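Local coordinates for protein ochratoxinase (Aspergillus niger, PDB 4C65) that hydrolyses the mycotoxin ochratoxin A to ochratoxin alpha and L-phenylalanine, acting as a zinc-dependent carboxypeptidase of the amidohydrolase superfamily, at residues T343-E346 with L347-V351; A361-A364 with A365-A369. All coordinates share one frame; numbering follows the deposited sequence.

Taken together, the two contacts illustrate how a helix is treated differently at its body and at its end. Contact 1 runs along the early turns of helix 344-354, whereas contact 2 follows the next helix in the chain, 358-365, out through its last turn. Both are largely buried, with some partly exposed side chains. Contact 1 relies on regular i to i+4 backbone bonds and an aromatic ring laid against the chain; contact 2 gathers pairs of donors, one of them weak, on two carbonyls where the helix stops. The two meet directly: L347 CD2 lies 3.8 Å from A365 CB, and A350 and V351 pack on A361. Contact 1 is nearer the zinc site.

Contact 1 (T343-E346 with L347-V351); sequences TALE and LQFAV
L345 and F349, one helical turn apart, show how an aromatic side chain can be laid along the turn before it. The backbone bonds come first. F349 N donates to L345 O at 3.0 Å. One residue on, A350 N donates to E346 O at 2.9 Å. These are regular alpha-helical i to i+4 bonds. Nearer the helix start, L347 N makes a weak bond to A344 O, three residues back.

The side-chain contacts gather round the F349 ring. F349 CG stands anti to its carbonyl carbon (chi1 -60°), which turns the ring back over the preceding turn and sets L345 O over one of its faces, 3.2 Å from F349 CD2. The same carbonyl that receives the F349 amide is therefore covered by that residue's ring. The L345 side chain runs next to the ring in the same direction, and its CB makes an apolar contact with F349 CE2 at 3.9 Å. Further out on L345, CD2 lies 3.8 Å from Q348 OE1, an oxygen that is hydrogen-bonded to Q406.

The polar group at the ring is E346. Its chain bends at chi2 (63°) and brings OE1 to the ring edge, near the ring plane, 4.1 Å from F349 CD2, with carboxylate and ring planes 75° apart. Both carboxylate oxygens are held from helix 288-297: OE1 by S289 OG, OE2 by the backbone N of R288. This buried carboxylate lies about 7 Å, side chain to side chain, from the active-site residue D336.

Within the barrel domain, F349 leans on R288, S289 and E292 of helix 288-297, while L347 faces helix 358-365 and also touches Y109 of strand 109-114.

Contact 2 (A361-A364 with A365-A369); sequences AIKA and ATANA
T366 and N368 fold back onto I362 and K363 where helix 358-365 ends, a helix C-terminus in which late carbonyls are taken up by the departing chain. Within the TIM-barrel amidohydrolase fold, this exit is packed beside strand 60-67: I362 touches M62, A365 touches L65 and T366 touches P63.

K363 can be followed outward from the backbone. Its CB leads away from the 365-369 segment, and with CG anti to the backbone N the chain runs out almost fully extended, passing obliquely across N368. CG lies 4.0 Å from N368 ND2, and CD is equally close to that nitrogen. CE comes nearest the amide, 3.6 Å from N368 OD1. At the tip the chain bends, and NZ forms a salt bridge with D19. The amide that the aliphatic part passes is itself held, because N368 ND2 donates to I331 O; this ties the turn to the start of strand 331-332.

K363 also contributes its carbonyl, which accepts two backbone donors. N368 N approaches K363 O close to the line of the carbonyl, and its N-H points almost straight at the oxygen (171°), whereas T366 N reaches the same oxygen from well above the carbonyl plane. Two donors from widely different directions thus pin the first residues beyond the helix.

T366 completes the ending with its side chain. Placed between backbone N and carbonyl carbon by chi1 of 61°, the hydroxyl turns back on the helix beside I362, and I362 CG2 lies 3.9 Å from T366 OG1. I362 O also takes a weak bond from A365 N. There T366 OG1 donates to I362 O at 2.6 Å, arriving 42° out of the carbonyl plane.

Contact 1 (T343-E346 with L347-V351)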
loop_
_atom_site.group_PDB
_atom_site.type_symbol
_atom_site.label_atom_id
_atom_site.label_comp_id
_atom_site.label_asym_id
_atom_site.label_seq_id
_atom_site.Cartn_x
_atom_site.Cartn_y
_atom_site.Cartn_z
ATOM N N THR A 343 -31.977 15.311 26.709
ATOM C CA THR A 343 -32.304 16.416 25.832
ATOM C C THR A 343 -33.329 17.430 26.415
ATOM O O THR A 343 -33.288 18.620 26.096
ATOM C CB THR A 343 -32.816 15.900 24.477
ATOM O OG1 THR A 343 -33.869 14.952 24.684
ATOM C CG2 THR A 343 -31.660 15.252 23.683
ATOM N N ALA A 344 -34.222 16.947 27.281
ATOM C CA ALA A 344 -35.256 17.795 27.890
ATOM C C ALA A 344 -34.665 18.937 28.709
ATOM O O ALA A 344 -35.251 20.012 28.787
ATOM C CB ALA A 344 -36.188 16.952 28.754
ATOM N N LEU A 345 -33.495 18.712 29.296
ATOM C CA LEU A 345 -32.780 19.754 30.020
ATOM C C LEU A 345 -32.543 21.020 29.193
ATOM O O LEU A 345 -32.450 22.125 29.744
ATOM C CB LEU A 345 -31.417 19.248 30.473
ATOM C CG LEU A 345 -31.254 18.468 31.773
ATOM C CD1 LEU A 345 -29.780 18.363 32.136
ATOM C CD2 LEU A 345 -31.979 19.140 32.924
ATOM N N GLU A 346 -32.365 20.856 27.893
ATOM C CA GLU A 346 -32.060 21.991 27.047
ATOM C C GLU A 346 -33.237 22.971 27.020
ATOM O O GLU A 346 -33.034 24.194 26.882
ATOM C CB GLU A 346 -31.701 21.530 25.636
ATOM C CG GLU A 346 -31.061 22.599 24.771
ATOM C CD GLU A 346 -29.717 23.075 25.305
ATOM O OE1 GLU A 346 -29.076 22.357 26.091
ATOM O OE2 GLU A 346 -29.304 24.185 24.906
ATOM N N LEU A 347 -34.456 22.438 27.136
ATOM C CA LEU A 347 -35.640 23.298 27.211
ATOM C C LEU A 347 -35.610 24.107 28.506
ATOM O O LEU A 347 -35.898 25.300 28.498
ATOM C CB LEU A 347 -36.930 22.478 27.113
ATOM C CG LEU A 347 -37.261 21.958 25.714
ATOM C CD1 LEU A 347 -37.936 20.613 25.810
ATOM C CD2 LEU A 347 -38.138 22.918 24.938
ATOM N N GLN A 348 -35.269 23.444 29.600
ATOM C CA GLN A 348 -35.101 24.105 30.877
ATOM C C GLN A 348 -34.095 25.257 30.784
ATOM O O GLN A 348 -34.364 26.356 31.237
ATOM C CB GLN A 348 -34.639 23.102 31.916
ATOM C CG GLN A 348 -34.301 23.741 33.234
ATOM C CD GLN A 348 -33.988 22.736 34.321
ATOM O OE1 GLN A 348 -34.494 21.615 34.345
ATOM N NE2 GLN A 348 -33.212 23.178 35.291
ATOM N N PHE A 349 -32.967 25.011 30.124
ATOM C CA PHE A 349 -31.948 26.027 30.013
ATOM C C PHE A 349 -32.349 27.144 29.084
ATOM O O PHE A 349 -31.979 28.282 29.321
ATOM C CB PHE A 349 -30.598 25.425 29.594
ATOM C CG PHE A 349 -30.056 24.404 30.567
ATOM C CD1 PHE A 349 -30.081 24.641 31.928
ATOM C CD2 PHE A 349 -29.490 23.216 30.104
ATOM C CE1 PHE A 349 -29.573 23.711 32.812
ATOM C CE2 PHE A 349 -28.992 22.276 30.984
ATOM C CZ PHE A 349 -29.030 22.527 32.338
ATOM N N ALA A 350 -33.114 26.836 28.042
ATOM C CA ALA A 350 -33.657 27.877 27.175
ATOM C C ALA A 350 -34.470 28.906 27.973
ATOM O O ALA A 350 -34.371 30.119 27.741
ATOM C CB ALA A 350 -34.513 27.262 26.100
ATOM N N VAL A 351 -35.244 28.418 28.943
ATOM C CA VAL A 351 -36.037 29.284 29.796
ATOM C C VAL A 351 -35.173 29.921 30.881
ATOM O O VAL A 351 -35.087 31.141 30.974
ATOM C CB VAL A 351 -37.222 28.513 30.445
ATOM C CG1 VAL A 351 -37.968 29.377 31.454
ATOM C CG2 VAL A 351 -38.169 27.997 29.366
#

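Contact 2 (A361-A364 with A365-A369)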
loop_
_atom_site.group_PDB
_atom_site.type_symbol
_atom_site.label_atom_id
_atom_site.label_comp_id
_atom_site.label_asym_id
_atom_site.label_seq_id
_atom_site.Cartn_x
_atom_site.Cartn_y
_atom_site.Cartn_z
ATOM N N ALA A 361 -39.481 28.520 24.104
ATOM C CA ALA A 361 -38.615 27.354 24.219
ATOM C C ALA A 361 -39.155 26.196 23.399
ATOM O O ALA A 361 -38.409 25.531 22.673
ATOM C CB ALA A 361 -38.467 26.941 25.671
ATOM N N ILE A 362 -40.453 25.979 23.500
ATOM C CA ILE A 362 -41.112 24.933 22.727
ATOM C C ILE A 362 -41.029 25.193 21.232
ATOM O O ILE A 362 -40.807 24.271 20.463
ATOM C CB ILE A 362 -42.567 24.735 23.190
ATOM C CG1 ILE A 362 -42.560 24.006 24.550
ATOM C CG2 ILE A 362 -43.375 23.940 22.165
ATOM C CD1 ILE A 362 -43.907 23.921 25.231
ATOM N N LYS A 363 -41.156 26.456 20.836
ATOM C CA LYS A 363 -41.016 26.877 19.434
ATOM C C LYS A 363 -39.627 26.538 18.896
ATOM O O LYS A 363 -39.465 26.027 17.790
ATOM C CB LYS A 363 -41.253 28.379 19.343
ATOM C CG LYS A 363 -41.182 28.934 17.939
ATOM C CD LYS A 363 -41.110 30.442 17.855
ATOM C CE LYS A 363 -41.163 30.809 16.437
ATOM N NZ LYS A 363 -41.891 32.029 16.027
ATOM N N ALA A 364 -38.627 26.803 19.715
ATOM C CA ALA A 364 -37.238 26.503 19.367
ATOM C C ALA A 364 -36.973 24.990 19.267
ATOM O O ALA A 364 -36.039 24.579 18.575
ATOM C CB ALA A 364 -36.295 27.136 20.383
ATOM N N ALA A 365 -37.785 24.177 19.932
ATOM C CA ALA A 365 -37.618 22.731 19.862
ATOM C C ALA A 365 -38.585 22.041 18.906
ATOM O O ALA A 365 -38.510 20.827 18.716
ATOM C CB ALA A 365 -37.754 22.132 21.237
ATOM N N THR A 366 -39.490 22.806 18.307
ATOM C CA THR A 366 -40.474 22.255 17.405
ATOM C C THR A 366 -40.504 23.013 16.108
ATOM O O THR A 366 -39.874 22.608 15.143
ATOM C CB THR A 366 -41.873 22.206 18.064
ATOM O OG1 THR A 366 -42.328 23.523 18.426
ATOM C CG2 THR A 366 -41.836 21.353 19.290
ATOM N N ALA A 367 -41.187 24.147 16.076
ATOM C CA ALA A 367 -41.429 24.874 14.821
ATOM C C ALA A 367 -40.139 25.304 14.100
ATOM O O ALA A 367 -40.073 25.240 12.880
ATOM C CB ALA A 367 -42.345 26.077 15.054
ATOM N N ASN A 368 -39.150 25.764 14.853
ATOM C CA ASN A 368 -37.914 26.294 14.283
ATOM C C ASN A 368 -36.937 25.213 13.944
ATOM O O ASN A 368 -36.070 25.400 13.110
ATOM C CB ASN A 368 -37.222 27.237 15.263
ATOM C CG ASN A 368 -37.917 28.585 15.385
ATOM O OD1 ASN A 368 -38.767 28.957 14.581
ATOM N ND2 ASN A 368 -37.547 29.323 16.416
ATOM N N ALA A 369 -37.071 24.069 14.602
ATOM C CA ALA A 369 -36.043 23.030 14.556
ATOM C C ALA A 369 -35.731 22.476 13.160
ATOM O O ALA A 369 -34.564 22.235 12.849
ATOM C CB ALA A 369 -36.406 21.910 15.488
#